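Local coordinates for macro domain-containing protein (PDB 7OMU) that joins a DarT-type domain and a macro domain in one chain and holds adenosine-5-diphosphoribose in a pocket of the macro domain, at residues A[331-336]-A[372-377]; A[342-347]-A[378-383]; A[123-128]-A[170-175]; A[27-32]-A[84-89]; A[93-98]-A[296-301]. The protein carries 1 engineered substitution. All coordinates share one frame; numbering follows the deposited sequence.

Contact 1: A[331-336]-A[372-377]; sequences GIESGL and MCRYLT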
# COMPACT_ATOMS: atom_id res chain seq x y z
N GLY A 331 26.41 -5.39 16.45
CA GLY A 331 26.12 -4.32 15.47
C GLY A 331 24.70 -3.80 15.60
O GLY A 331 24.48 -2.59 15.36
N ILE A 332 23.77 -4.69 15.94
CA ILE A 332 22.33 -4.37 16.15
C ILE A 332 22.17 -3.66 17.50
O ILE A 332 21.62 -2.54 17.52
CB ILE A 332 21.48 -5.65 16.05
CG1 ILE A 332 21.48 -6.19 14.62
CG2 ILE A 332 20.07 -5.41 16.56
CD1 ILE A 332 20.86 -7.56 14.47
N GLU A 333 22.65 -4.28 18.58
CA GLU A 333 22.61 -3.72 19.96
C GLU A 333 23.12 -2.28 19.91
O GLU A 333 22.44 -1.39 20.46
CB GLU A 333 23.42 -4.59 20.92
CG GLU A 333 23.22 -4.25 22.39
CD GLU A 333 23.08 -5.44 23.32
OE1 GLU A 333 23.48 -6.56 22.91
OE2 GLU A 333 22.57 -5.25 24.44
N SER A 334 24.26 -2.06 19.25
CA SER A 334 24.89 -0.74 19.03
C SER A 334 23.88 0.23 18.39
O SER A 334 23.62 1.29 18.97
CB SER A 334 26.12 -0.86 18.18
OG SER A 334 26.65 0.42 17.89
N GLY A 335 23.35 -0.14 17.22
CA GLY A 335 22.39 0.67 16.44
C GLY A 335 21.15 1.02 17.25
O GLY A 335 20.68 2.16 17.15
N LEU A 336 20.63 0.06 18.03
CA LEU A 336 19.41 0.25 18.86
C LEU A 336 19.71 1.28 19.96
O LEU A 336 18.88 2.18 20.16
CB LEU A 336 18.97 -1.09 19.45
CG LEU A 336 18.39 -2.08 18.43
CD1 LEU A 336 18.32 -3.48 19.01
CD2 LEU A 336 17.02 -1.62 17.97
N MET A 372 15.41 -5.99 20.29
CA MET A 372 14.80 -4.79 19.67
C MET A 372 13.80 -4.17 20.65
O MET A 372 13.83 -2.94 20.82
CB MET A 372 14.05 -5.15 18.38
CG MET A 372 14.96 -5.47 17.21
SD MET A 372 13.98 -5.91 15.75
CE MET A 372 13.47 -4.29 15.20
N CYS A 373 12.93 -4.98 21.25
CA CYS A 373 11.86 -4.53 22.18
C CYS A 373 12.51 -3.89 23.41
O CYS A 373 12.13 -2.75 23.74
CB CYS A 373 10.94 -5.67 22.58
SG CYS A 373 9.84 -6.20 21.24
N ARG A 374 13.46 -4.59 24.04
CA ARG A 374 14.25 -4.11 25.20
C ARG A 374 14.61 -2.64 25.03
O ARG A 374 14.42 -1.88 25.99
CB ARG A 374 15.56 -4.90 25.34
CG ARG A 374 15.44 -6.21 26.12
CD ARG A 374 16.80 -6.89 26.22
NE ARG A 374 17.84 -5.96 26.66
CZ ARG A 374 19.12 -5.98 26.27
NH1 ARG A 374 19.57 -6.90 25.43
NH2 ARG A 374 19.95 -5.06 26.73
N TYR A 375 15.10 -2.25 23.85
CA TYR A 375 15.64 -0.90 23.57
C TYR A 375 14.52 0.05 23.13
O TYR A 375 14.43 1.16 23.68
CB TYR A 375 16.76 -0.97 22.53
CG TYR A 375 18.09 -1.36 23.11
CD1 TYR A 375 18.93 -0.41 23.68
CD2 TYR A 375 18.51 -2.68 23.13
CE1 TYR A 375 20.15 -0.76 24.23
CE2 TYR A 375 19.73 -3.05 23.68
CZ TYR A 375 20.55 -2.08 24.23
OH TYR A 375 21.76 -2.45 24.77
N LEU A 376 13.69 -0.38 22.18
CA LEU A 376 12.70 0.51 21.50
C LEU A 376 11.49 0.77 22.40
O LEU A 376 10.72 1.69 22.09
CB LEU A 376 12.28 -0.13 20.18
CG LEU A 376 13.38 -0.22 19.12
CD1 LEU A 376 12.93 -1.07 17.95
CD2 LEU A 376 13.79 1.16 18.65
N THR A 377 11.33 0.00 23.48
CA THR A 377 10.26 0.23 24.48
C THR A 377 10.58 1.52 25.25
O THR A 377 9.64 2.20 25.68
CB THR A 377 10.07 -0.99 25.39
OG1 THR A 377 8.78 -0.88 25.98
CG2 THR A 377 11.14 -1.13 26.45

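Contact 2: A[342-347]-A[378-383]; sequences NYKKEG and KLEIPV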
# COMPACT_ATOMS: atom_id res chain seq x y z
N ASN A 342 19.53 9.13 20.47
CA ASN A 342 19.58 10.20 19.44
C ASN A 342 18.20 10.56 18.87
O ASN A 342 18.14 11.55 18.11
CB ASN A 342 20.54 9.81 18.31
CG ASN A 342 21.98 9.73 18.77
OD1 ASN A 342 22.55 10.73 19.20
ND2 ASN A 342 22.56 8.55 18.69
N TYR A 343 17.13 9.83 19.20
CA TYR A 343 15.79 10.09 18.62
C TYR A 343 15.29 11.47 19.08
O TYR A 343 14.65 12.17 18.28
CB TYR A 343 14.81 8.95 18.94
CG TYR A 343 14.16 8.99 20.30
CD1 TYR A 343 14.77 8.41 21.39
CD2 TYR A 343 12.91 9.56 20.48
CE1 TYR A 343 14.17 8.42 22.64
CE2 TYR A 343 12.29 9.56 21.72
CZ TYR A 343 12.93 9.00 22.81
OH TYR A 343 12.34 9.00 24.04
N LYS A 344 15.63 11.86 20.31
CA LYS A 344 15.34 13.21 20.87
C LYS A 344 16.11 14.27 20.06
O LYS A 344 15.45 15.07 19.37
CB LYS A 344 15.70 13.25 22.36
CG LYS A 344 14.87 12.34 23.26
CD LYS A 344 13.48 12.86 23.56
CE LYS A 344 12.93 12.35 24.87
NZ LYS A 344 11.50 12.72 25.06
N LYS A 345 17.45 14.26 20.15
CA LYS A 345 18.36 15.19 19.41
C LYS A 345 17.86 15.44 17.99
O LYS A 345 17.68 16.61 17.63
CB LYS A 345 19.76 14.58 19.25
CG LYS A 345 20.64 14.52 20.50
CD LYS A 345 22.08 14.16 20.15
CE LYS A 345 22.74 13.20 21.12
NZ LYS A 345 23.24 13.90 22.31
N GLU A 346 17.67 14.36 17.22
CA GLU A 346 17.54 14.38 15.73
C GLU A 346 16.11 14.71 15.29
O GLU A 346 15.91 14.99 14.10
CB GLU A 346 17.99 13.04 15.15
CG GLU A 346 19.46 12.74 15.36
CD GLU A 346 20.41 13.30 14.32
OE1 GLU A 346 19.95 13.99 13.37
OE2 GLU A 346 21.62 13.02 14.43
N GLY A 347 15.15 14.66 16.22
CA GLY A 347 13.76 15.10 15.97
C GLY A 347 12.92 14.03 15.29
O GLY A 347 12.00 14.40 14.54
N LYS A 378 11.87 1.85 25.38
CA LYS A 378 12.34 3.09 26.05
C LYS A 378 11.83 4.33 25.29
O LYS A 378 11.55 5.33 25.96
CB LYS A 378 13.87 3.12 26.14
CG LYS A 378 14.52 1.99 26.94
CD LYS A 378 16.03 2.17 27.07
CE LYS A 378 16.84 0.88 27.15
NZ LYS A 378 17.02 0.40 28.54
N LEU A 379 11.71 4.26 23.96
CA LEU A 379 11.31 5.42 23.10
C LEU A 379 9.96 5.98 23.57
O LEU A 379 9.03 5.18 23.75
CB LEU A 379 11.22 4.99 21.64
CG LEU A 379 12.46 5.25 20.80
CD1 LEU A 379 13.69 4.63 21.45
CD2 LEU A 379 12.28 4.75 19.38
N GLU A 380 9.88 7.31 23.73
CA GLU A 380 8.65 8.04 24.14
C GLU A 380 7.91 8.56 22.89
O GLU A 380 7.28 9.63 22.98
CB GLU A 380 8.99 9.22 25.06
CG GLU A 380 9.82 8.85 26.28
CD GLU A 380 10.06 10.02 27.22
OE1 GLU A 380 9.06 10.66 27.62
OE2 GLU A 380 11.23 10.32 27.54
N ILE A 381 7.99 7.82 21.78
CA ILE A 381 7.32 8.14 20.49
C ILE A 381 6.68 6.86 19.95
O ILE A 381 7.07 5.76 20.36
CB ILE A 381 8.33 8.72 19.48
CG1 ILE A 381 9.57 7.83 19.32
CG2 ILE A 381 8.70 10.14 19.85
CD1 ILE A 381 10.40 8.14 18.10
N PRO A 382 5.70 6.94 19.02
CA PRO A 382 5.16 5.75 18.37
C PRO A 382 6.27 4.95 17.68
O PRO A 382 7.10 5.54 17.02
CB PRO A 382 4.17 6.31 17.33
CG PRO A 382 3.81 7.68 17.86
CD PRO A 382 5.06 8.18 18.56
N VAL A 383 6.28 3.63 17.89
CA VAL A 383 7.29 2.70 17.30
C VAL A 383 6.57 1.45 16.80
O VAL A 383 5.83 0.83 17.58
CB VAL A 383 8.38 2.33 18.32
CG1 VAL A 383 9.33 1.28 17.76
CG2 VAL A 383 9.15 3.55 18.80

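Contact 3: A[123-128]-A[170-175]; sequences LITDGN and ACLVPQ. Engineered in segment 170-175: Ala-170 (natural residue Glu).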
# COMPACT_ATOMS: atom_id res chain seq x y z
N LEU A 123 -14.23 -3.01 -22.74
CA LEU A 123 -12.85 -2.58 -23.11
C LEU A 123 -11.92 -2.89 -21.94
O LEU A 123 -12.40 -2.97 -20.79
CB LEU A 123 -12.87 -1.08 -23.43
CG LEU A 123 -13.92 -0.63 -24.44
CD1 LEU A 123 -14.00 0.89 -24.47
CD2 LEU A 123 -13.63 -1.17 -25.82
N ILE A 124 -10.63 -3.08 -22.25
CA ILE A 124 -9.56 -3.40 -21.27
C ILE A 124 -8.39 -2.46 -21.52
O ILE A 124 -7.88 -2.41 -22.66
CB ILE A 124 -9.18 -4.89 -21.37
CG1 ILE A 124 -10.35 -5.77 -20.92
CG2 ILE A 124 -7.91 -5.19 -20.58
CD1 ILE A 124 -10.14 -7.25 -21.13
N THR A 125 -8.00 -1.71 -20.48
CA THR A 125 -6.88 -0.74 -20.49
C THR A 125 -5.61 -1.44 -19.98
O THR A 125 -5.74 -2.36 -19.15
CB THR A 125 -7.23 0.49 -19.65
OG1 THR A 125 -7.07 0.14 -18.27
CG2 THR A 125 -8.64 0.98 -19.89
N ASP A 126 -4.44 -1.02 -20.46
CA ASP A 126 -3.12 -1.54 -20.00
C ASP A 126 -2.63 -0.68 -18.83
O ASP A 126 -1.50 -0.91 -18.37
CB ASP A 126 -2.11 -1.62 -21.15
CG ASP A 126 -1.66 -0.27 -21.69
OD1 ASP A 126 -2.38 0.73 -21.47
OD2 ASP A 126 -0.59 -0.22 -22.33
N GLY A 127 -3.45 0.28 -18.39
CA GLY A 127 -3.14 1.17 -17.26
C GLY A 127 -4.26 2.17 -17.01
O GLY A 127 -5.40 1.89 -17.44
N ASN A 128 -3.95 3.27 -16.32
CA ASN A 128 -4.89 4.38 -16.00
C ASN A 128 -5.59 4.82 -17.28
O ASN A 128 -4.92 5.36 -18.17
CB ASN A 128 -4.15 5.54 -15.33
CG ASN A 128 -5.07 6.60 -14.78
OD1 ASN A 128 -6.11 6.90 -15.37
ND2 ASN A 128 -4.70 7.19 -13.66
N ALA A 170 -7.66 -1.51 -15.94
CA ALA A 170 -9.10 -1.63 -15.63
C ALA A 170 -9.84 -2.27 -16.81
O ALA A 170 -9.34 -2.23 -17.95
CB ALA A 170 -9.67 -0.27 -15.30
N CYS A 171 -11.01 -2.83 -16.49
CA CYS A 171 -12.04 -3.30 -17.45
C CYS A 171 -13.15 -2.25 -17.50
O CYS A 171 -13.79 -2.04 -16.45
CB CYS A 171 -12.58 -4.65 -17.00
SG CYS A 171 -14.08 -5.14 -17.88
N LEU A 172 -13.35 -1.61 -18.65
CA LEU A 172 -14.37 -0.54 -18.85
C LEU A 172 -15.66 -1.17 -19.39
O LEU A 172 -15.65 -1.68 -20.53
CB LEU A 172 -13.83 0.51 -19.82
CG LEU A 172 -12.49 1.14 -19.42
CD1 LEU A 172 -12.02 2.10 -20.50
CD2 LEU A 172 -12.59 1.85 -18.08
N VAL A 173 -16.72 -1.16 -18.58
CA VAL A 173 -18.07 -1.71 -18.92
C VAL A 173 -18.97 -0.52 -19.24
O VAL A 173 -19.09 0.40 -18.42
CB VAL A 173 -18.64 -2.56 -17.77
CG1 VAL A 173 -19.85 -3.35 -18.21
CG2 VAL A 173 -17.60 -3.49 -17.17
N PRO A 174 -19.63 -0.49 -20.42
CA PRO A 174 -20.42 0.67 -20.82
C PRO A 174 -21.74 0.80 -20.04
O PRO A 174 -22.31 -0.20 -19.68
CB PRO A 174 -20.67 0.42 -22.32
CG PRO A 174 -20.64 -1.09 -22.46
CD PRO A 174 -19.64 -1.56 -21.43
N GLN A 175 -22.14 2.06 -19.80
CA GLN A 175 -23.43 2.48 -19.21
C GLN A 175 -23.52 2.05 -17.74
O GLN A 175 -23.34 2.92 -16.87
CB GLN A 175 -24.61 1.96 -20.03
CG GLN A 175 -25.94 2.60 -19.64
CD GLN A 175 -27.03 2.19 -20.60
OE1 GLN A 175 -27.35 2.90 -21.55
NE2 GLN A 175 -27.59 1.02 -20.36

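Contact 4: A[27-32]-A[84-89]; sequences YYITHI and NLYFQP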
# COMPACT_ATOMS: atom_id res chain seq x y z
N TYR A 27 -12.97 -4.83 -9.30
CA TYR A 27 -13.14 -3.98 -8.09
C TYR A 27 -13.52 -2.56 -8.50
O TYR A 27 -12.84 -1.96 -9.35
CB TYR A 27 -11.84 -3.99 -7.28
CG TYR A 27 -11.38 -5.37 -6.89
CD1 TYR A 27 -11.90 -6.01 -5.78
CD2 TYR A 27 -10.43 -6.05 -7.64
CE1 TYR A 27 -11.50 -7.29 -5.42
CE2 TYR A 27 -10.00 -7.32 -7.28
CZ TYR A 27 -10.54 -7.94 -6.17
OH TYR A 27 -10.13 -9.20 -5.83
N TYR A 28 -14.60 -2.04 -7.90
CA TYR A 28 -15.08 -0.64 -8.05
C TYR A 28 -14.98 0.05 -6.69
O TYR A 28 -15.65 -0.41 -5.74
CB TYR A 28 -16.50 -0.62 -8.60
CG TYR A 28 -17.10 0.75 -8.78
CD1 TYR A 28 -16.78 1.55 -9.86
CD2 TYR A 28 -18.00 1.26 -7.85
CE1 TYR A 28 -17.34 2.80 -10.03
CE2 TYR A 28 -18.56 2.51 -8.00
CZ TYR A 28 -18.24 3.29 -9.10
OH TYR A 28 -18.81 4.53 -9.22
N ILE A 29 -14.15 1.09 -6.60
CA ILE A 29 -13.99 1.94 -5.38
C ILE A 29 -15.15 2.93 -5.34
O ILE A 29 -15.43 3.53 -6.39
CB ILE A 29 -12.63 2.67 -5.40
CG1 ILE A 29 -11.46 1.69 -5.47
CG2 ILE A 29 -12.51 3.61 -4.22
CD1 ILE A 29 -10.17 2.32 -5.93
N THR A 30 -15.77 3.12 -4.18
CA THR A 30 -16.87 4.09 -3.97
C THR A 30 -16.99 4.49 -2.49
O THR A 30 -16.45 3.77 -1.63
CB THR A 30 -18.21 3.53 -4.48
OG1 THR A 30 -19.11 4.63 -4.62
CG2 THR A 30 -18.79 2.47 -3.57
N HIS A 31 -17.70 5.58 -2.22
CA HIS A 31 -18.11 5.99 -0.85
C HIS A 31 -19.11 4.95 -0.34
O HIS A 31 -19.94 4.48 -1.13
CB HIS A 31 -18.67 7.42 -0.85
CG HIS A 31 -18.67 8.06 0.50
ND1 HIS A 31 -19.47 7.61 1.53
CD2 HIS A 31 -17.98 9.11 0.98
CE1 HIS A 31 -19.27 8.36 2.60
NE2 HIS A 31 -18.36 9.29 2.29
N ILE A 32 -19.02 4.60 0.94
CA ILE A 32 -19.83 3.49 1.53
C ILE A 32 -21.31 3.91 1.61
O ILE A 32 -22.16 3.02 1.72
CB ILE A 32 -19.26 3.06 2.90
CG1 ILE A 32 -19.93 1.78 3.39
CG2 ILE A 32 -19.36 4.18 3.92
CD1 ILE A 32 -19.25 1.13 4.57
N ASN A 84 -15.54 2.11 -14.38
CA ASN A 84 -14.11 1.75 -14.23
C ASN A 84 -13.97 0.66 -13.17
O ASN A 84 -14.04 0.99 -11.96
CB ASN A 84 -13.27 2.99 -13.91
CG ASN A 84 -11.79 2.79 -14.11
OD1 ASN A 84 -11.24 3.21 -15.13
ND2 ASN A 84 -11.13 2.18 -13.15
N LEU A 85 -13.77 -0.59 -13.60
CA LEU A 85 -13.53 -1.77 -12.72
C LEU A 85 -12.04 -2.10 -12.73
O LEU A 85 -11.57 -2.64 -13.75
CB LEU A 85 -14.36 -2.95 -13.23
CG LEU A 85 -15.86 -2.69 -13.39
CD1 LEU A 85 -16.59 -3.96 -13.80
CD2 LEU A 85 -16.45 -2.12 -12.11
N TYR A 86 -11.32 -1.77 -11.66
CA TYR A 86 -9.86 -2.00 -11.52
C TYR A 86 -9.57 -3.49 -11.33
O TYR A 86 -10.38 -4.18 -10.68
CB TYR A 86 -9.29 -1.24 -10.32
CG TYR A 86 -9.34 0.27 -10.41
CD1 TYR A 86 -8.49 0.96 -11.25
CD2 TYR A 86 -10.20 1.00 -9.61
CE1 TYR A 86 -8.51 2.35 -11.32
CE2 TYR A 86 -10.23 2.38 -9.67
CZ TYR A 86 -9.38 3.06 -10.53
OH TYR A 86 -9.43 4.42 -10.58
N PHE A 87 -8.44 -3.97 -11.86
CA PHE A 87 -7.89 -5.32 -11.57
C PHE A 87 -7.22 -5.30 -10.20
O PHE A 87 -7.21 -6.34 -9.51
CB PHE A 87 -6.88 -5.74 -12.64
CG PHE A 87 -7.48 -5.94 -14.00
CD1 PHE A 87 -8.14 -7.11 -14.31
CD2 PHE A 87 -7.41 -4.95 -14.96
CE1 PHE A 87 -8.72 -7.29 -15.55
CE2 PHE A 87 -7.98 -5.13 -16.20
CZ PHE A 87 -8.63 -6.30 -16.50
N GLN A 88 -6.65 -4.14 -9.84
CA GLN A 88 -5.98 -3.89 -8.55
C GLN A 88 -6.55 -2.60 -7.95
O GLN A 88 -6.24 -1.52 -8.42
CB GLN A 88 -4.47 -3.77 -8.76
CG GLN A 88 -3.72 -3.32 -7.52
CD GLN A 88 -3.90 -4.31 -6.40
OE1 GLN A 88 -4.81 -4.19 -5.57
NE2 GLN A 88 -3.03 -5.31 -6.38
N PRO A 89 -7.41 -2.69 -6.91
CA PRO A 89 -7.94 -1.49 -6.25
C PRO A 89 -6.98 -0.83 -5.26
O PRO A 89 -7.13 0.36 -5.01
CB PRO A 89 -9.17 -2.03 -5.51
CG PRO A 89 -8.81 -3.46 -5.18
CD PRO A 89 -7.94 -3.93 -6.33

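Contact 5: A[93-98]-A[296-301]; sequences MLYRLL and AFLAED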
# COMPACT_ATOMS: atom_id res chain seq x y z
N MET A 93 -5.13 5.68 -6.88
CA MET A 93 -6.45 6.35 -6.79
C MET A 93 -6.97 6.19 -5.35
O MET A 93 -7.28 7.22 -4.72
CB MET A 93 -7.48 5.76 -7.76
CG MET A 93 -8.81 6.49 -7.74
SD MET A 93 -8.60 8.27 -8.00
CE MET A 93 -8.83 8.36 -9.78
N LEU A 94 -7.05 4.95 -4.86
CA LEU A 94 -7.49 4.65 -3.48
C LEU A 94 -6.60 5.41 -2.49
O LEU A 94 -7.14 6.00 -1.53
CB LEU A 94 -7.43 3.14 -3.23
CG LEU A 94 -7.97 2.69 -1.87
CD1 LEU A 94 -9.37 3.24 -1.61
CD2 LEU A 94 -7.99 1.18 -1.79
N TYR A 95 -5.29 5.42 -2.73
CA TYR A 95 -4.30 6.14 -1.89
C TYR A 95 -4.59 7.64 -1.93
O TYR A 95 -4.51 8.28 -0.87
CB TYR A 95 -2.87 5.87 -2.36
CG TYR A 95 -1.85 6.24 -1.31
CD1 TYR A 95 -1.53 5.34 -0.30
CD2 TYR A 95 -1.25 7.49 -1.29
CE1 TYR A 95 -0.61 5.67 0.68
CE2 TYR A 95 -0.33 7.83 -0.32
CZ TYR A 95 -0.00 6.91 0.67
OH TYR A 95 0.90 7.23 1.64
N ARG A 96 -4.90 8.19 -3.12
CA ARG A 96 -5.21 9.63 -3.31
C ARG A 96 -6.43 9.99 -2.46
O ARG A 96 -6.39 11.06 -1.82
CB ARG A 96 -5.48 9.97 -4.78
CG ARG A 96 -6.23 11.28 -4.99
CD ARG A 96 -5.98 11.92 -6.33
NE ARG A 96 -5.92 13.37 -6.19
CZ ARG A 96 -5.58 14.22 -7.15
NH1 ARG A 96 -5.27 13.79 -8.36
NH2 ARG A 96 -5.55 15.52 -6.90
N LEU A 97 -7.46 9.15 -2.46
CA LEU A 97 -8.72 9.41 -1.72
C LEU A 97 -8.43 9.46 -0.21
O LEU A 97 -9.02 10.32 0.47
CB LEU A 97 -9.76 8.32 -2.03
CG LEU A 97 -10.26 8.25 -3.47
CD1 LEU A 97 -11.50 7.39 -3.55
CD2 LEU A 97 -10.55 9.63 -4.05
N LEU A 98 -7.55 8.59 0.28
CA LEU A 98 -7.28 8.44 1.74
C LEU A 98 -6.46 9.62 2.25
O LEU A 98 -6.68 10.01 3.41
CB LEU A 98 -6.58 7.11 2.01
CG LEU A 98 -7.48 5.88 1.88
CD1 LEU A 98 -6.66 4.61 1.99
CD2 LEU A 98 -8.60 5.90 2.93
N ALA A 296 2.71 12.65 -2.31
CA ALA A 296 2.77 13.17 -3.70
C ALA A 296 3.22 12.06 -4.66
O ALA A 296 2.59 11.92 -5.72
CB ALA A 296 3.68 14.37 -3.76
N PHE A 297 4.26 11.29 -4.30
CA PHE A 297 4.81 10.19 -5.14
C PHE A 297 3.79 9.05 -5.23
O PHE A 297 3.54 8.57 -6.35
CB PHE A 297 6.17 9.70 -4.63
CG PHE A 297 7.35 10.64 -4.83
CD1 PHE A 297 7.26 11.77 -5.64
CD2 PHE A 297 8.57 10.36 -4.23
CE1 PHE A 297 8.36 12.61 -5.81
CE2 PHE A 297 9.66 11.19 -4.41
CZ PHE A 297 9.56 12.31 -5.20
N LEU A 298 3.21 8.63 -4.10
CA LEU A 298 2.31 7.44 -4.03
C LEU A 298 0.93 7.77 -4.62
O LEU A 298 0.44 6.97 -5.43
CB LEU A 298 2.21 6.97 -2.58
CG LEU A 298 3.48 6.35 -1.99
CD1 LEU A 298 3.24 5.90 -0.55
CD2 LEU A 298 3.98 5.19 -2.83
N ALA A 299 0.32 8.89 -4.22
CA ALA A 299 -1.04 9.31 -4.66
C ALA A 299 -1.01 9.70 -6.14
O ALA A 299 0.05 10.14 -6.61
CB ALA A 299 -1.55 10.45 -3.82
N GLU A 300 -2.15 9.54 -6.83
CA GLU A 300 -2.34 10.00 -8.24
C GLU A 300 -2.23 11.53 -8.28
O GLU A 300 -2.84 12.19 -7.41
CB GLU A 300 -3.68 9.50 -8.77
CG GLU A 300 -3.79 9.55 -10.29
CD GLU A 300 -5.20 9.33 -10.81
OE1 GLU A 300 -6.01 8.72 -10.07
OE2 GLU A 300 -5.50 9.76 -11.95
N ASP A 301 -1.47 12.06 -9.23
CA ASP A 301 -1.24 13.52 -9.44
C ASP A 301 -2.22 14.05 -10.49
O ASP A 301 -3.32 13.48 -10.59
CB ASP A 301 0.22 13.80 -9.84
CG ASP A 301 0.78 12.84 -10.88
OD1 ASP A 301 0.02 11.97 -11.36
OD2 ASP A 301 1.97 12.97 -11.20

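Contact 1: A[331-336]-A[372-377]
Glu-333 reaches Arg-374 and Tyr-375 through a single carboxylate oxygen, and these three residues supply the polar part of the contact. The Tyr-375 hydroxyl donates to OE2 of Glu-333 (OH to OE2 2.9 Å), meeting the anti lone pair, and the carboxylate stands almost square to the ring, the planes 85° apart. Arg-374 adds a salt bridge to the same oxygen, a weak bond with NH2 3.5 Å from Glu-333 OE2, the oxygen lying near the edge of the guanidinium. CG of Glu-333 lies anti to the backbone N (chi1 -169°), where it comes close to the Tyr-375 hydroxyl, and a bend at the next torsion accompanies the approach of the carboxylate. The apolar part centres on Leu-336. Its CB lies 3.8 Å from CG of Tyr-375, CD1 rests 3.8 Å from CA of Met-372, and CD2 meets CG of Leu-376 at 4.1 Å. Met-372 and Leu-376 also lean on Val-353 and Ile-385 of the macro-domain sheet. Helices 329-346 and 365-376 run nearly parallel here, 18° apart. Glu-333 OE2 thus accepts from both a neutral and a charged donor, an environment consistent with an ionised carboxylate bridging the helices beside a buried hydrocarbon seam.

Contact 2: A[342-347]-A[378-383]
Tyr-343 lays one face of its ring over Leu-379, whose CG sits 4.0 Å from the ring centroid and only 10° off the normal, a CH-pi contact over the centre. CG of Lys-344 lies on the opposite face, displaced toward the rim, so the ring is held between its own helix neighbour and the facing loop. Ile-381, like Leu-379, runs opposite to the tyrosine side chain and brings CD1 to 3.7 Å from CD2 of Tyr-343. The tyrosine's CG takes the crowded position between backbone N and carbonyl carbon (chi1 82°), the setting from which the ring extends to the loop. At the end of the ring, the backbone N-H of Glu-380 donates to the hydroxyl (N to Tyr-343 OH 3.0 Å, 157° at the hydrogen), a bond that ties the loop main chain to the helix side chain. Farther out, Lys-344 NZ and Glu-380 OE2 form a weak salt bridge at 3.5 Å, both residues being solvent-exposed. One turn on, Gly-347 leaves the helix with positive phi in a Schellman motif, its N bonded to Lys-344 O at 3.2 Å. Beyond Ile-381, Pro-382 pairs through its backbone with Leu-351. The loop therefore closes the beta-alpha-beta crossover from strand 351-354 through helix 365-376 to the parallel strand 383-386, part of the alpha/beta/alpha layering of a macro domain.

Contact 3: A[123-128]-A[170-175]
Thr-125 OG1 is gripped from two directions: it donates to O of Gly-127 in its own segment (OG1 to O 2.6 Å, in the carbonyl plane) and accepts from the backbone N of Ala-170 across the contact (N to OG1 2.9 Å). The site lies in the four-stranded antiparallel sheet of the DarT-type domain, whose two inner strands, 123-125 and 170-174, are joined here. The hydroxyl stands between backbone N and carbonyl carbon (chi1 78°), and it supplies an acceptor for Ala-170 N from a side chain rather than from a backbone carbonyl. Ala-170 is an engineered residue, glutamate in the natural sequence, and both its backbone polar atoms bond to Thr-125: N to the hydroxyl, and O to Thr-125 N at 2.9 Å in a nearly straight bond, 173° at the hydrogen. Leu-123 and Leu-172 make the hydrogen-bonded antiparallel pair, with Leu-123 N to Leu-172 O at 2.9 Å and the return bond, Leu-172 N to Leu-123 O, at 2.7 Å. Next to them, Ile-124 and Cys-171 form a non-hydrogen-bonded pair on the face where Ile-124 packs on Ile-145 and Ile-148 of helix 145-148. On the face bearing the two leucines, CB of Leu-123 lies 4.1 Å from CB of Leu-172, and the Leu-172 side chain meets that of Thr-125 at about a right angle, Leu-172 CD1 to Thr-125 CG2 3.6 Å.

Contact 4: A[27-32]-A[84-89]
Tyr-27 sets one face of its ring against Pro-89, with the proline CG 4.1 Å from the ring centroid and 29° off its normal, a CH-pi contact. The proline CD drifts toward one side of the ring, 3.5 Å from CD2 of Tyr-27, while the carbonyl oxygens of Tyr-86 and Phe-87 come in at the ring edge. Tyr-27 and Tyr-86 are also bound by their backbones, Tyr-27 N to Tyr-86 O at 3.0 Å and Tyr-86 N to Tyr-27 O at 2.8 Å. This single antiparallel bridge joins the outermost strands of two different sheets of the DarT-type domain, and the strand directions diverge by 114°. Past the bridge, Ile-29 brings CD1 to 3.7 Å from CE2 of Tyr-86, approaching that ring at a slant. Tyr-28, its CG anti to the backbone N (chi1 179°), goes instead with Leu-85: CB of Tyr-28 touches CD2 of Leu-85 at 3.8 Å, Asn-84 O lies at the edge of the Tyr-28 ring, and the Tyr-28 hydroxyl bonds to Lys-58.

Contact 5: A[93-98]-A[296-301]
Arg-96 can be followed outward along the facing backbone of Ala-299, Glu-300 and Asp-301. CB of Arg-96 stands 3.9 Å from Glu-300 N and close to CB of Ala-299. CG is anti to the backbone N (chi1 161°), and beyond it CD of Arg-96 passes 3.3 Å from Glu-300 O. NE and CZ of Arg-96 stay beside that same oxygen, Glu-300 O, at 3.5 and 3.4 Å. It lies over one face of the guanidinium, while Asp-301 O sits near the plane, 3.0 Å from NH1 of Arg-96. The contact spans the two domains: helix 92-99 belongs to the DarT-type domain, and residues 296-301 comprise the last residues of helix 294-298 in the macro domain and the chain that leaves it at Ala-299. One residue back along the helix, Tyr-95 presents a ring face to Leu-298, whose CB is 3.9 Å from the centroid and 27° off the normal, displaced toward the rim. Ala-299 CB approaches the edge of the same ring, 3.9 Å from CD2 of Tyr-95. The tyrosine hydroxyl bonds to Asp-295, and Glu-300 OE2 to Asn-128.

In the fold
Along the chain contact 4 closes first, contact 3 falls between the two segments of contact 5, and contacts 1 and 2 follow in the macro domain. Contacts 3 and 4, both in the DarT-type domain, have centres 12 Å apart and share a sheet, strands 82-86 and 170-174 being neighbours. Contact 4 touches contact 5, since helix 92-99 follows strand 82-86 and packs on Ile-29; Asn-128 of contact 3 meets Glu-300 of contact 5 in a probable hydrogen bond. Contacts 1 and 2 share helix 329-346, their centres 13 Å apart and their segments alternating in sequence. Contacts 1 and 3, centres 49 Å apart, lie on opposite sides of the chain's centre, consistent with two separately packed domains, which contact 5 joins.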